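Local coordinates for endo-beta-1,4-glucanase (Bacillus licheniformis, PDB 2JEN), which probably cleaves the beta-1,4-glucan backbone of xyloglucan in plant cell walls, as a family 12 glycoside hydrolase, at residues Y89-S94 / S237-T242; A135-L140 / A155-L160; K183-Y188 / S201-A206. The protein carries 1 engineered substitution. All coordinates share one frame; numbering follows the deposited sequence.

Contact 1 of 3, residues Y89-S94 / S237-T242. With GLC (alpha-D-glucopyranose), chain B.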
loop_
_atom_site.group_PDB
_atom_site.type_symbol
_atom_site.label_atom_id
_atom_site.label_comp_id
_atom_site.label_asym_id
_atom_site.label_seq_id
_atom_site.Cartn_x
_atom_site.Cartn_y
_atom_site.Cartn_z
ATOM N N TYR A 89 -12.515 17.558 1.292
ATOM C CA TYR A 89 -12.737 18.440 0.156
ATOM C C TYR A 89 -11.425 18.537 -0.624
ATOM O O TYR A 89 -10.798 19.601 -0.689
ATOM C CB TYR A 89 -13.204 19.803 0.640
ATOM C CG TYR A 89 -13.513 20.843 -0.437
ATOM C CD1 TYR A 89 -14.456 20.611 -1.442
ATOM C CD2 TYR A 89 -12.841 22.049 -0.482
ATOM C CE1 TYR A 89 -14.785 21.578 -2.385
ATOM C CE2 TYR A 89 -13.146 23.019 -1.425
ATOM C CZ TYR A 89 -14.065 22.748 -2.418
ATOM O OH TYR A 89 -14.371 23.741 -3.316
ATOM N N PRO A 90 -11.000 17.424 -1.231
ATOM C CA PRO A 90 -9.874 17.535 -2.169
ATOM C C PRO A 90 -10.249 18.585 -3.212
ATOM O O PRO A 90 -11.395 18.633 -3.679
ATOM C CB PRO A 90 -9.770 16.123 -2.788
ATOM C CG PRO A 90 -11.175 15.529 -2.587
ATOM C CD PRO A 90 -11.631 16.101 -1.254
ATOM N N SER A 91 -9.295 19.437 -3.563
ATOM C CA SER A 91 -9.619 20.664 -4.242
ATOM C C SER A 91 -8.394 21.318 -4.820
ATOM O O SER A 91 -7.256 20.995 -4.458
ATOM C CB SER A 91 -10.293 21.611 -3.253
ATOM O OG SER A 91 -9.575 21.649 -2.030
ATOM N N ILE A 92 -8.642 22.240 -5.759
ATOM C CA ILE A 92 -7.658 23.228 -6.178
ATOM C C ILE A 92 -7.947 24.528 -5.457
ATOM O O ILE A 92 -9.090 24.967 -5.435
ATOM C CB ILE A 92 -7.680 23.462 -7.697
ATOM C CG1 ILE A 92 -7.495 22.152 -8.445
ATOM C CG2 ILE A 92 -6.635 24.509 -8.078
ATOM C CD1 ILE A 92 -7.807 22.259 -9.975
ATOM N N VAL A 93 -6.900 25.164 -4.934
ATOM C CA VAL A 93 -6.983 26.443 -4.204
ATOM C C VAL A 93 -6.312 27.493 -5.043
ATOM O O VAL A 93 -5.147 27.348 -5.410
ATOM C CB VAL A 93 -6.325 26.349 -2.804
ATOM C CG1 VAL A 93 -6.256 27.703 -2.093
ATOM C CG2 VAL A 93 -7.043 25.321 -1.956
ATOM N N SER A 94 -6.976 28.635 -5.223
ATOM C CA SER A 94 -6.358 29.918 -5.552
ATOM C C SER A 94 -6.612 30.928 -4.473
ATOM O O SER A 94 -7.755 31.103 -4.087
ATOM C CB SER A 94 -6.934 30.416 -6.879
ATOM O OG SER A 94 -6.159 31.525 -7.313
ATOM N N SER A 237 -10.340 33.811 -1.648
ATOM C CA SER A 237 -10.044 32.490 -2.228
ATOM C C SER A 237 -11.111 32.115 -3.213
ATOM O O SER A 237 -12.290 32.380 -2.965
ATOM C CB SER A 237 -10.032 31.492 -1.038
ATOM O OG SER A 237 -9.799 30.165 -1.414
ATOM N N VAL A 238 -10.725 31.408 -4.290
ATOM C CA VAL A 238 -11.628 30.616 -5.107
ATOM C C VAL A 238 -11.021 29.231 -5.174
ATOM O O VAL A 238 -9.869 29.066 -5.597
ATOM C CB VAL A 238 -11.831 31.190 -6.514
ATOM C CG1 VAL A 238 -12.630 30.255 -7.389
ATOM C CG2 VAL A 238 -12.490 32.584 -6.424
ATOM N N GLU A 239 -11.802 28.268 -4.727
ATOM C CA GLU A 239 -11.400 26.867 -4.691
ATOM C C GLU A 239 -12.389 26.054 -5.500
ATOM O O GLU A 239 -13.562 26.444 -5.612
ATOM C CB GLU A 239 -11.370 26.339 -3.247
ATOM C CG GLU A 239 -10.695 27.268 -2.281
ATOM C CD GLU A 239 -10.524 26.759 -0.877
ATOM O OE1 GLU A 239 -10.965 25.640 -0.560
ATOM O OE2 GLU A 239 -9.940 27.524 -0.072
ATOM N N PHE A 240 -11.970 24.922 -6.038
ATOM C CA PHE A 240 -12.882 24.004 -6.713
ATOM C C PHE A 240 -12.518 22.603 -6.285
ATOM O O PHE A 240 -11.347 22.213 -6.354
ATOM C CB PHE A 240 -12.775 24.091 -8.228
ATOM C CG PHE A 240 -13.673 23.117 -8.947
ATOM C CD1 PHE A 240 -13.189 21.912 -9.381
ATOM C CD2 PHE A 240 -15.018 23.400 -9.137
ATOM C CE1 PHE A 240 -14.033 20.999 -9.999
ATOM C CE2 PHE A 240 -15.856 22.500 -9.727
ATOM C CZ PHE A 240 -15.363 21.301 -10.183
ATOM N N GLY A 241 -13.511 21.835 -5.846
ATOM C CA GLY A 241 -13.214 20.475 -5.443
ATOM C C GLY A 241 -14.437 19.647 -5.267
ATOM O O GLY A 241 -15.521 20.029 -5.743
ATOM N N THR A 242 -14.264 18.470 -4.675
ATOM C CA THR A 242 -15.369 17.554 -4.437
ATOM C C THR A 242 -15.525 17.354 -2.950
ATOM O O THR A 242 -14.671 16.751 -2.323
ATOM C CB THR A 242 -15.159 16.211 -5.138
ATOM O OG1 THR A 242 -13.932 15.638 -4.670
ATOM C CG2 THR A 242 -15.075 16.312 -6.657
HETATM C C1 GLC B . -18.635 24.708 3.017
HETATM C C2 GLC B . -18.277 24.901 4.489
HETATM C C3 GLC B . -16.796 25.150 4.594
HETATM C C4 GLC B . -16.060 23.926 4.060
HETATM C C5 GLC B . -16.513 23.781 2.601
HETATM C C6 GLC B . -15.756 22.711 1.805
HETATM O O1 GLC B . -20.008 24.533 2.805
HETATM O O2 GLC B . -18.881 26.005 5.125
HETATM O O3 GLC B . -16.574 25.499 5.961
HETATM O O4 GLC B . -14.665 24.140 4.071
HETATM O O5 GLC B . -17.916 23.560 2.577
HETATM O O6 GLC B . -15.809 21.450 2.438
HETATM O O HOH W 1 -9.560 23.296 0.211
#
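The ring of Tyr-89 lies between Glu-239, Gly-241 and a bound glucose of chain B, on the glycan side of an antiparallel strand pair in the beta-sandwich of this family 12 hydrolase. The sugar meets one ring face through C6, displaced toward the rim, while CB of Ser-91 meets the opposite face, also toward the rim. At the ring edge, close to its plane, OE1 of Glu-239 comes within 3.5 Å of CE2 of Tyr-89, with carboxylate and ring only 22° from coplanar. CD of Glu-239 is anti to CA (chi2 -175°), and the extended chain runs alongside Val-93, CG2 of Val-93 being 3.9 Å from CD of Glu-239.

The next shell fixes the polar ends. A water donates to both OG of Ser-91 and OE1 of Glu-239, at 2.8 Å from each oxygen, and OG of Ser-91 in turn donates to O of Tyr-89 at 2.7 Å. OE2 of Glu-239 is hydrogen-bonded to His-97, and the phenol of Tyr-89 to O of Ala-135, so both groups are held from beyond the two segments.

Behind them runs the strand pairing. Ile-92 with Phe-240 and Ser-94 with Val-238 are hydrogen-bonded pairs, their side chains turned from the sugar. Ile-92 and Phe-240 pack on Trp-256 of the other sheet of the sandwich. Ser-91 and Gly-241 form a non-hydrogen-bonded pair with CA atoms just 3.8 Å apart, an approach possible because Gly-241 has no side chain; O of Pro-90 and the Tyr-89 ring lie against its backbone. At Thr-242, OG1 is hydrogen-bonded to Trp-75, and N of Thr-242 donates to O of Pro-90 at 3.0 Å.

Contact 2 of 3, residues A135-L140 / A155-L160. Engineered in segment 155-160: Ala-155 (natural residue Glu). With GLC (alpha-D-glucopyranose), chain B; GLC (alpha-D-glucopyranose), chain C.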
loop_
_atom_site.group_PDB
_atom_site.type_symbol
_atom_site.label_atom_id
_atom_site.label_comp_id
_atom_site.label_asym_id
_atom_site.label_seq_id
_atom_site.Cartn_x
_atom_site.Cartn_y
_atom_site.Cartn_z
ATOM N N ALA A 135 -17.907 21.294 -6.510
ATOM C CA ALA A 135 -18.319 22.619 -6.095
ATOM C C ALA A 135 -17.167 23.596 -5.982
ATOM O O ALA A 135 -16.097 23.244 -5.446
ATOM C CB ALA A 135 -19.055 22.568 -4.747
ATOM N N TYR A 136 -17.402 24.834 -6.427
ATOM C CA TYR A 136 -16.575 25.941 -6.043
ATOM C C TYR A 136 -16.841 26.298 -4.598
ATOM O O TYR A 136 -17.992 26.221 -4.143
ATOM C CB TYR A 136 -16.845 27.180 -6.872
ATOM C CG TYR A 136 -16.269 27.131 -8.261
ATOM C CD1 TYR A 136 -14.953 27.496 -8.503
ATOM C CD2 TYR A 136 -17.027 26.681 -9.358
ATOM C CE1 TYR A 136 -14.417 27.426 -9.763
ATOM C CE2 TYR A 136 -16.487 26.601 -10.626
ATOM C CZ TYR A 136 -15.171 26.995 -10.842
ATOM O OH TYR A 136 -14.625 26.943 -12.121
ATOM N N ASP A 137 -15.799 26.726 -3.909
ATOM C CA ASP A 137 -15.882 27.272 -2.541
ATOM C C ASP A 137 -15.117 28.570 -2.534
ATOM O O ASP A 137 -13.911 28.597 -2.844
ATOM C CB ASP A 137 -15.299 26.290 -1.520
ATOM C CG ASP A 137 -15.818 26.461 -0.114
ATOM O OD1 ASP A 137 -16.944 26.942 0.115
ATOM O OD2 ASP A 137 -15.132 26.037 0.807
ATOM N N ILE A 138 -15.839 29.671 -2.317
ATOM C CA ILE A 138 -15.285 31.007 -2.363
ATOM C C ILE A 138 -15.345 31.586 -0.960
ATOM O O ILE A 138 -16.405 31.607 -0.339
ATOM C CB ILE A 138 -16.091 31.877 -3.344
ATOM C CG1 ILE A 138 -16.087 31.296 -4.767
ATOM C CG2 ILE A 138 -15.601 33.331 -3.339
ATOM C CD1 ILE A 138 -17.406 30.908 -5.314
ATOM N N TRP A 139 -14.199 32.008 -0.424
ATOM C CA TRP A 139 -14.092 32.508 0.929
ATOM C C TRP A 139 -13.964 34.013 0.927
ATOM O O TRP A 139 -13.236 34.572 0.101
ATOM C CB TRP A 139 -12.883 31.923 1.633
ATOM C CG TRP A 139 -12.970 30.481 1.912
ATOM C CD1 TRP A 139 -12.218 29.470 1.350
ATOM C CD2 TRP A 139 -13.833 29.864 2.873
ATOM N NE1 TRP A 139 -12.588 28.269 1.905
ATOM C CE2 TRP A 139 -13.574 28.491 2.850
ATOM C CE3 TRP A 139 -14.798 30.344 3.757
ATOM C CZ2 TRP A 139 -14.228 27.614 3.671
ATOM C CZ3 TRP A 139 -15.434 29.466 4.577
ATOM C CH2 TRP A 139 -15.156 28.118 4.546
ATOM N N LEU A 140 -14.667 34.655 1.869
ATOM C CA LEU A 140 -14.585 36.097 2.052
ATOM C C LEU A 140 -14.254 36.425 3.498
ATOM O O LEU A 140 -14.582 35.683 4.422
ATOM C CB LEU A 140 -15.903 36.778 1.638
ATOM C CG LEU A 140 -16.348 36.550 0.198
ATOM C CD1 LEU A 140 -17.278 35.372 0.010
ATOM C CD2 LEU A 140 -16.959 37.852 -0.373
ATOM N N ALA A 155 -18.907 32.203 3.096
ATOM C CA ALA A 155 -18.586 31.234 2.076
ATOM C C ALA A 155 -19.662 31.258 1.013
ATOM O O ALA A 155 -20.860 31.276 1.346
ATOM C CB ALA A 155 -18.482 29.833 2.650
ATOM N N ILE A 156 -19.248 31.195 -0.259
ATOM C CA ILE A 156 -20.150 30.990 -1.369
ATOM C C ILE A 156 -19.772 29.676 -2.040
ATOM O O ILE A 156 -18.600 29.473 -2.338
ATOM C CB ILE A 156 -20.069 32.140 -2.364
ATOM C CG1 ILE A 156 -20.425 33.455 -1.696
ATOM C CG2 ILE A 156 -20.921 31.849 -3.595
ATOM C CD1 ILE A 156 -20.088 34.681 -2.623
ATOM N N MET A 157 -20.730 28.793 -2.227
ATOM C CA MET A 157 -20.508 27.543 -2.913
ATOM C C MET A 157 -21.296 27.515 -4.213
ATOM O O MET A 157 -22.451 27.965 -4.275
ATOM C CB MET A 157 -20.959 26.373 -2.061
ATOM C CG MET A 157 -20.355 26.341 -0.708
ATOM S SD MET A 157 -20.540 24.728 0.046
ATOM C CE MET A 157 -19.210 23.808 -0.756
ATOM N N ILE A 158 -20.705 26.974 -5.257
ATOM C CA ILE A 158 -21.341 26.843 -6.561
ATOM C C ILE A 158 -21.174 25.410 -6.984
ATOM O O ILE A 158 -20.073 25.006 -7.404
ATOM C CB ILE A 158 -20.799 27.848 -7.593
ATOM C CG1 ILE A 158 -20.833 29.288 -7.071
ATOM C CG2 ILE A 158 -21.568 27.682 -8.920
ATOM C CD1 ILE A 158 -20.217 30.311 -7.960
ATOM N N TRP A 159 -22.231 24.632 -6.870
ATOM C CA TRP A 159 -22.191 23.203 -7.125
ATOM C C TRP A 159 -22.530 22.900 -8.585
ATOM O O TRP A 159 -23.642 23.178 -9.055
ATOM C CB TRP A 159 -23.157 22.400 -6.248
ATOM C CG TRP A 159 -23.002 22.507 -4.762
ATOM C CD1 TRP A 159 -22.507 23.546 -4.020
ATOM C CD2 TRP A 159 -23.463 21.531 -3.833
ATOM N NE1 TRP A 159 -22.594 23.243 -2.675
ATOM C CE2 TRP A 159 -23.190 22.015 -2.543
ATOM C CE3 TRP A 159 -24.077 20.300 -3.969
ATOM C CZ2 TRP A 159 -23.514 21.300 -1.390
ATOM C CZ3 TRP A 159 -24.391 19.579 -2.808
ATOM C CH2 TRP A 159 -24.116 20.108 -1.542
ATOM N N LEU A 160 -21.567 22.331 -9.298
ATOM C CA LEU A 160 -21.755 21.864 -10.661
ATOM C C LEU A 160 -22.226 20.430 -10.707
ATOM O O LEU A 160 -22.747 19.986 -11.728
ATOM C CB LEU A 160 -20.470 22.029 -11.447
ATOM C CG LEU A 160 -19.912 23.434 -11.575
ATOM C CD1 LEU A 160 -18.666 23.466 -12.472
ATOM C CD2 LEU A 160 -20.954 24.477 -12.031
HETATM C C1 GLC B . -18.635 24.708 3.017
HETATM C C2 GLC B . -18.277 24.901 4.489
HETATM C C3 GLC B . -16.796 25.150 4.594
HETATM C C4 GLC B . -16.060 23.926 4.060
HETATM C C5 GLC B . -16.513 23.781 2.601
HETATM C C6 GLC B . -15.756 22.711 1.805
HETATM O O1 GLC B . -20.008 24.533 2.805
HETATM O O2 GLC B . -18.881 26.005 5.125
HETATM O O3 GLC B . -16.574 25.499 5.961
HETATM O O4 GLC B . -14.665 24.140 4.071
HETATM O O5 GLC B . -17.916 23.560 2.577
HETATM O O6 GLC B . -15.809 21.450 2.438
HETATM C C1 GLC C . -23.433 20.181 4.381
HETATM C C2 GLC C . -23.145 20.772 3.022
HETATM C C3 GLC C . -21.680 21.093 2.852
HETATM C C4 GLC C . -21.111 21.863 4.045
HETATM C C5 GLC C . -21.555 21.174 5.346
HETATM C C6 GLC C . -21.118 21.989 6.560
HETATM O O2 GLC C . -23.510 19.837 2.029
HETATM O O3 GLC C . -21.525 21.870 1.692
HETATM O O4 GLC C . -19.691 21.955 3.931
HETATM O O5 GLC C . -22.961 21.085 5.377
HETATM O O6 GLC C . -21.241 21.180 7.731
#
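The indole of Trp-139 meets the methyl of Ala-155, an engineered residue (Glu in the natural sequence), with CZ3 of Trp-139 3.6 Å from CB of Ala-155. One face of this indole is met by CG of Asp-137, offset toward the rim, and at its edge O3 of the chain B glucose lies in plane, 3.3 Å from CH2 of Trp-139. The Trp-159 indole has CB of Met-157 and O2 of the chain C glucose at its edges, while CB of Ala-135 makes an off-centre CH-pi contact with its five-membered ring, 4.1 Å from the centroid. The Tyr-136 ring, on the other face of the sheet, has O of Ile-158 at its edge.

Asp-137 and Met-157 fill the middle. OD1 of Asp-137 sits 3.6 Å from CG of Met-157 and is buried without a polar partner, while OD2 of Asp-137 approaches C5 of the chain B sugar at 3.2 Å. A bend in Met-157 (chi3 80°) brings its CE to 3.6 Å from O5 of that sugar.

Tyr-136 with Ile-158 and Ile-138 with Ile-156 are backbone-bonded in both directions. On the face away from the sugars, CD1 of Ile-138 touches Ile-156 and Ile-158, and all three pack against helix 215-225. Paired antiparallel strands with aromatics and polar groups on the sugar side and aliphatics behind form the substrate cleft floor of the family 12 beta-jelly roll.

Contact 3 of 3, residues K183-Y188 / S201-A206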
loop_
_atom_site.group_PDB
_atom_site.type_symbol
_atom_site.label_atom_id
_atom_site.label_comp_id
_atom_site.label_asym_id
_atom_site.label_seq_id
_atom_site.Cartn_x
_atom_site.Cartn_y
_atom_site.Cartn_z
ATOM N N LYS A 183 -30.417 26.495 -7.702
ATOM C CA LYS A 183 -31.187 26.537 -6.452
ATOM C C LYS A 183 -30.310 27.206 -5.395
ATOM O O LYS A 183 -29.174 26.799 -5.184
ATOM C CB LYS A 183 -31.566 25.128 -6.010
ATOM C CG LYS A 183 -32.411 24.407 -7.020
ATOM C CD LYS A 183 -32.580 22.937 -6.641
ATOM C CE LYS A 183 -31.260 22.088 -6.973
ATOM N NZ LYS A 183 -31.449 20.593 -6.794
ATOM N N VAL A 184 -30.816 28.236 -4.749
ATOM C CA VAL A 184 -30.079 29.057 -3.804
ATOM C C VAL A 184 -30.461 28.680 -2.382
ATOM O O VAL A 184 -31.650 28.531 -2.084
ATOM C CB VAL A 184 -30.364 30.557 -4.004
ATOM C CG1 VAL A 184 -29.631 31.416 -2.985
ATOM C CG2 VAL A 184 -30.114 30.979 -5.445
ATOM N N TYR A 185 -29.466 28.485 -1.530
ATOM C CA TYR A 185 -29.616 28.166 -0.123
ATOM C C TYR A 185 -28.827 29.131 0.738
ATOM O O TYR A 185 -27.753 29.623 0.337
ATOM C CB TYR A 185 -29.115 26.757 0.162
ATOM C CG TYR A 185 -29.892 25.702 -0.580
ATOM C CD1 TYR A 185 -29.669 25.462 -1.923
ATOM C CD2 TYR A 185 -30.812 24.887 0.078
ATOM C CE1 TYR A 185 -30.377 24.489 -2.608
ATOM C CE2 TYR A 185 -31.522 23.899 -0.621
ATOM C CZ TYR A 185 -31.299 23.738 -1.946
ATOM O OH TYR A 185 -31.997 22.743 -2.652
ATOM N N LYS A 186 -29.324 29.394 1.941
ATOM C CA LYS A 186 -28.672 30.302 2.891
ATOM C C LYS A 186 -28.645 29.645 4.263
ATOM O O LYS A 186 -29.679 29.256 4.791
ATOM C CB LYS A 186 -29.406 31.647 2.941
ATOM C CG LYS A 186 -28.796 32.646 3.916
ATOM C CD LYS A 186 -29.556 33.960 3.897
ATOM C CE LYS A 186 -28.910 35.069 4.705
ATOM N NZ LYS A 186 -28.793 34.799 6.170
ATOM N N GLY A 187 -27.457 29.538 4.836
ATOM C CA GLY A 187 -27.252 29.039 6.170
ATOM C C GLY A 187 -26.122 29.742 6.865
ATOM O O GLY A 187 -25.578 30.714 6.365
ATOM N N TYR A 188 -25.753 29.177 8.020
ATOM C CA TYR A 188 -24.686 29.716 8.860
ATOM C C TYR A 188 -23.920 28.562 9.453
ATOM O O TYR A 188 -24.521 27.630 9.980
ATOM C CB TYR A 188 -25.250 30.586 9.969
ATOM C CG TYR A 188 -24.216 31.134 10.926
ATOM C CD1 TYR A 188 -23.973 30.531 12.154
ATOM C CD2 TYR A 188 -23.440 32.202 10.580
ATOM C CE1 TYR A 188 -23.017 31.026 13.024
ATOM C CE2 TYR A 188 -22.464 32.698 11.434
ATOM C CZ TYR A 188 -22.257 32.102 12.664
ATOM O OH TYR A 188 -21.285 32.590 13.527
ATOM N N SER A 201 -25.187 28.825 -0.950
ATOM C CA SER A 201 -24.935 27.735 -1.919
ATOM C C SER A 201 -25.838 27.870 -3.111
ATOM O O SER A 201 -27.037 28.075 -2.967
ATOM C CB SER A 201 -25.139 26.348 -1.296
ATOM O OG SER A 201 -24.327 26.192 -0.130
ATOM N N PHE A 202 -25.248 27.737 -4.284
ATOM C CA PHE A 202 -25.910 27.740 -5.577
ATOM C C PHE A 202 -25.739 26.356 -6.199
ATOM O O PHE A 202 -24.619 25.962 -6.495
ATOM C CB PHE A 202 -25.252 28.779 -6.492
ATOM C CG PHE A 202 -25.386 30.186 -6.012
ATOM C CD1 PHE A 202 -24.540 30.690 -5.025
ATOM C CD2 PHE A 202 -26.397 31.023 -6.503
ATOM C CE1 PHE A 202 -24.685 31.987 -4.542
ATOM C CE2 PHE A 202 -26.511 32.329 -6.035
ATOM C CZ PHE A 202 -25.695 32.817 -5.066
ATOM N N ILE A 203 -26.833 25.608 -6.308
ATOM C CA ILE A 203 -26.785 24.227 -6.801
ATOM C C ILE A 203 -27.397 24.151 -8.180
ATOM O O ILE A 203 -28.585 24.437 -8.367
ATOM C CB ILE A 203 -27.450 23.224 -5.829
ATOM C CG1 ILE A 203 -26.655 23.194 -4.524
ATOM C CG2 ILE A 203 -27.564 21.786 -6.468
ATOM C CD1 ILE A 203 -27.181 22.260 -3.487
ATOM N N ARG A 204 -26.607 23.805 -9.166
ATOM C CA ARG A 204 -27.134 23.799 -10.534
ATOM C C ARG A 204 -28.292 22.870 -10.622
ATOM O O ARG A 204 -28.296 21.826 -10.010
ATOM C CB ARG A 204 -26.034 23.440 -11.548
ATOM C CG ARG A 204 -26.364 23.909 -12.958
ATOM C CD ARG A 204 -25.205 23.581 -13.892
ATOM N NE ARG A 204 -25.467 24.012 -15.282
ATOM C CZ ARG A 204 -26.051 23.277 -16.217
ATOM N NH1 ARG A 204 -26.486 22.059 -16.007
ATOM N NH2 ARG A 204 -26.222 23.817 -17.440
ATOM N N THR A 205 -29.344 23.232 -11.392
ATOM C CA THR A 205 -30.556 22.405 -11.374
ATOM C C THR A 205 -30.370 21.060 -12.042
ATOM O O THR A 205 -31.120 20.121 -11.740
ATOM C CB THR A 205 -31.760 23.134 -12.002
ATOM O OG1 THR A 205 -31.410 23.565 -13.311
ATOM C CG2 THR A 205 -32.135 24.364 -11.164
ATOM N N ALA A 206 -29.320 20.932 -12.870
ATOM C CA ALA A 206 -28.867 19.641 -13.408
ATOM C C ALA A 206 -27.347 19.684 -13.368
ATOM O O ALA A 206 -26.759 20.747 -13.427
ATOM C CB ALA A 206 -29.357 19.439 -14.838
HETATM O O HOH W 2 -32.698 20.402 -9.466
#
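Lys-183 pairs with Ile-203 near the open end of a beta hairpin, formed by strands 180-192 and 195-204 in the sheet that lines the glycan cleft of this beta-sandwich. The two backbones exchange hydrogen bonds, N of Lys-183 reaching O of Ile-203 at 2.8 Å. The lysine side chain then crosses the isoleucine: a bend at chi3 (-77°) sets CE of Lys-183 3.7 Å from CG2 of Ile-203, in the conformer described here. Its ammonium goes on to a water 3.0 Å from NZ, which donates to O of Thr-205, tying the partly exposed lysine to the loop that follows the partner strand.

Val-184 faces the other way. It and Phe-202 form a non-hydrogen-bonded pair whose side chains lie side by side and point the same way, with CG2 of Val-184 3.9 Å from both CD2 and CE2 of the phenyl ring. Phe-202 also meets Phe-218 of helix 215-225 edge-to-face, and so links the hairpin to that helix.

Tyr-185 returns to the side of Lys-183. Its backbone is hydrogen-bonded to that of Ser-201 in both directions, and O of Ser-201 also sits in plane at the edge of the phenol ring. CE1 of Tyr-185 lies 4.0 Å from CD1 of Ile-203. Pro-167, a residue of the glycan pocket, touches Tyr-185, Ser-201 and Ile-203, which places this face beside the cleft.

From Lys-186 on, the strand pairs with residues that precede Ser-201, Gly-187 being backbone-bonded to Val-199. At the far end of the second segment, NE of Arg-204 is hydrogen-bonded to His-180, and NH1 of Arg-204 donates to O of Ala-206 at 2.9 Å, approaching from above the carbonyl plane.

Overall arrangement
All three contacts belong to one large, curled sheet of the family 12 beta-sandwich. Contact 1 is joined directly to contact 2 because strands 234-244 and 131-141 are neighbours, and contact 2 to contact 3 through the parallel pairing of 154-163 with 195-204. Centres of contacts 1 and 2 are about 9 Å apart, those of 2 and 3 about 10 Å, and those of 1 and 3 about 18 Å. Along the chain, 89-94 comes first and 237-242 last, with contacts 2 and 3 following one another between them. The chain B glucose touches contacts 1 and 2, so strands distant in sequence meet at one sugar, consistent with a shared sugar-binding surface, with the hairpin of contact 3 beside it.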